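Local coordinates for protein PRD-containing transcription regulator (Lactobacillus casei, PDB 3NUF) that probably regulates transcription through its PRD, an all-helical regulation domain of a kind found in bacterial regulators of sugar metabolism, at residues T55-E60 / Y106-H111. Sequence-based numbering, arbitrary orientation. Where two conformers were deposited one is given.
Sequences TNHLIE and YVLSIH. With EDO (1,2-ethanediol), chain F.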
loop_
_atom_site.group_PDB
_atom_site.type_symbol
_atom_site.label_atom_id
_atom_site.label_comp_id
_atom_site.label_asym_id
_atom_site.label_seq_id
_atom_site.Cartn_x
_atom_site.Cartn_y
_atom_site.Cartn_z
ATOM N N THR A 55 -5.719 2.151 2.253
ATOM C CA THR A 55 -5.349 2.472 3.621
ATOM C C THR A 55 -5.635 1.320 4.534
ATOM O O THR A 55 -4.829 0.977 5.395
ATOM C CB THR A 55 -6.065 3.775 4.106
ATOM O OG1 THR A 55 -5.594 4.839 3.312
ATOM C CG2 THR A 55 -5.762 4.071 5.563
ATOM N N ASN A 56 -6.807 0.698 4.405
ATOM C CA ASN A 56 -7.146 -0.429 5.248
ATOM C C ASN A 56 -6.076 -1.517 5.124
ATOM O O ASN A 56 -5.617 -2.091 6.115
ATOM C CB ASN A 56 -8.560 -0.978 4.889
ATOM C CG ASN A 56 -8.975 -2.155 5.743
ATOM O OD1 ASN A 56 -9.378 -1.968 6.880
ATOM N ND2 ASN A 56 -8.821 -3.390 5.205
ATOM N N HIS A 57 -5.675 -1.780 3.893
ATOM C CA HIS A 57 -4.691 -2.841 3.667
ATOM C C HIS A 57 -3.307 -2.437 4.189
ATOM O O HIS A 57 -2.598 -3.260 4.792
ATOM C CB HIS A 57 -4.596 -3.228 2.203
ATOM C CG HIS A 57 -3.766 -4.451 1.992
ATOM N ND1 HIS A 57 -4.144 -5.667 2.542
ATOM C CD2 HIS A 57 -2.548 -4.640 1.428
ATOM C CE1 HIS A 57 -3.183 -6.555 2.294
ATOM N NE2 HIS A 57 -2.210 -5.964 1.612
ATOM N N LEU A 58 -2.933 -1.184 3.976
ATOM C CA LEU A 58 -1.641 -0.702 4.486
ATOM C C LEU A 58 -1.574 -0.771 6.012
ATOM O O LEU A 58 -0.565 -1.183 6.596
ATOM C CB LEU A 58 -1.305 0.688 4.001
ATOM C CG LEU A 58 -1.000 0.884 2.526
ATOM C CD1 LEU A 58 -0.985 2.403 2.184
ATOM C CD2 LEU A 58 0.264 0.142 2.091
ATOM N N ILE A 59 -2.654 -0.405 6.684
ATOM C CA ILE A 59 -2.710 -0.547 8.135
ATOM C C ILE A 59 -2.568 -1.987 8.590
ATOM O O ILE A 59 -1.830 -2.267 9.558
ATOM C CB ILE A 59 -3.989 0.101 8.684
ATOM C CG1 ILE A 59 -3.866 1.625 8.527
ATOM C CG2 ILE A 59 -4.231 -0.258 10.159
ATOM C CD1 ILE A 59 -5.204 2.421 8.790
ATOM N N GLU A 60 -3.220 -2.901 7.885
ATOM C CA GLU A 60 -3.073 -4.311 8.184
ATOM C C GLU A 60 -1.622 -4.802 8.020
ATOM O O GLU A 60 -1.089 -5.499 8.878
ATOM C CB GLU A 60 -4.025 -5.131 7.296
ATOM C CG GLU A 60 -3.846 -6.626 7.437
ATOM C CD GLU A 60 -4.692 -7.429 6.430
ATOM O OE1 GLU A 60 -5.931 -7.218 6.482
ATOM O OE2 GLU A 60 -4.145 -8.225 5.598
ATOM N N TYR A 106 2.115 -9.375 -3.449
ATOM C CA TYR A 106 1.079 -9.791 -4.423
ATOM C C TYR A 106 -0.257 -9.142 -4.197
ATOM O O TYR A 106 -0.811 -8.461 -5.079
ATOM C CB TYR A 106 1.021 -11.321 -4.483
ATOM C CG TYR A 106 2.305 -11.974 -4.923
ATOM C CD1 TYR A 106 2.822 -11.693 -6.173
ATOM C CD2 TYR A 106 3.019 -12.848 -4.092
ATOM C CE1 TYR A 106 4.000 -12.262 -6.560
ATOM C CE2 TYR A 106 4.192 -13.404 -4.476
ATOM C CZ TYR A 106 4.704 -13.107 -5.698
ATOM O OH TYR A 106 5.906 -13.644 -6.101
ATOM N N VAL A 107 -0.797 -9.273 -3.009
ATOM C CA VAL A 107 -2.107 -8.658 -2.728
ATOM C C VAL A 107 -1.990 -7.132 -2.859
ATOM O O VAL A 107 -2.880 -6.481 -3.416
ATOM C CB VAL A 107 -2.654 -9.079 -1.386
ATOM C CG1 VAL A 107 -3.823 -8.201 -0.916
ATOM C CG2 VAL A 107 -3.094 -10.535 -1.470
ATOM N N LEU A 108 -0.895 -6.543 -2.375
ATOM C CA LEU A 108 -0.726 -5.084 -2.501
ATOM C C LEU A 108 -0.678 -4.643 -3.956
ATOM O O LEU A 108 -1.255 -3.605 -4.312
ATOM C CB LEU A 108 0.499 -4.608 -1.738
ATOM C CG LEU A 108 0.806 -3.104 -1.874
ATOM C CD1 LEU A 108 -0.329 -2.231 -1.356
ATOM C CD2 LEU A 108 2.115 -2.761 -1.159
ATOM N N SER A 109 -0.088 -5.435 -4.843
ATOM C CA SER A 109 -0.012 -5.056 -6.253
ATOM C C SER A 109 -1.364 -4.819 -6.898
ATOM O O SER A 109 -1.459 -3.986 -7.813
ATOM C CB SER A 109 0.822 -6.086 -7.027
ATOM O OG SER A 109 0.099 -7.255 -7.315
ATOM N N ILE A 110 -2.378 -5.509 -6.437
ATOM C CA ILE A 110 -3.707 -5.326 -7.033
ATOM C C ILE A 110 -4.246 -3.923 -6.801
ATOM O O ILE A 110 -4.975 -3.406 -7.648
ATOM C CB ILE A 110 -4.669 -6.398 -6.482
ATOM C CG1 ILE A 110 -4.148 -7.798 -6.751
ATOM C CG2 ILE A 110 -6.110 -6.250 -7.036
ATOM C CD1 ILE A 110 -3.751 -8.097 -8.171
ATOM N N HIS A 111 -3.903 -3.283 -5.706
ATOM C CA HIS A 111 -4.325 -1.922 -5.453
ATOM C C HIS A 111 -3.730 -1.008 -6.502
ATOM O O HIS A 111 -4.394 -0.142 -7.018
ATOM C CB HIS A 111 -3.929 -1.516 -4.058
ATOM C CG HIS A 111 -4.633 -2.265 -2.991
ATOM N ND1 HIS A 111 -5.640 -1.715 -2.238
ATOM C CD2 HIS A 111 -4.418 -3.506 -2.486
ATOM C CE1 HIS A 111 -6.066 -2.614 -1.366
ATOM N NE2 HIS A 111 -5.351 -3.715 -1.491
HETATM C C1 EDO F . -0.610 0.413 13.498
HETATM O O1 EDO F . 0.045 -0.034 14.698
HETATM C C2 EDO F . -0.820 -0.692 12.470
HETATM O O2 EDO F . -1.852 -1.615 12.837
#
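His57 turns its CG anti to the backbone N (chi1 -171°), while His111 holds CG beside its own backbone N (chi1 -66°), and from facing helices the two side chains meet without a hydrogen bond. NE2 of His111 lies 3.8 Å from His57 CB, nearer to the root of that side chain than to its far ring atoms. The imidazole planes are almost parallel, at 18°, but slid so far apart, with centroids separated by 5.3 Å, that they barely overlap. Farther out on the His57 ring, CE1 reaches CG1 of Val107 at 3.7 Å, with NE2 equally near that methyl. Helices 48-67 and 104-115 run antiparallel here, the axes of segments 55-60 and 106-111 coming within 10.9 Å, a worked case of how an all-helical PRD joins distant parts of its chain largely through side chains, with no hydrogen bond across. Such spacing is too wide for the backbones to touch, and the His57 side chain, which points at helix 104-115, bridges part of the interval. Deeper in, CD2 of Leu58 meets CD1 of Leu108 at 4.2 Å, an apolar contact that Leu108 extends to Leu54 and Met61 of helix 48-67 and to Ala90 and Val93 of helix 84-97. An alanine in place of His57 would probably take from CG1 of Val107 the ring atoms it packs on and open a gap beside the His111 ring, though CB would still meet it. At the edge of the His111 ring, in its plane, lies Val107 O, and His111 also packs on Val53 and Leu54, about one helical turn before His57.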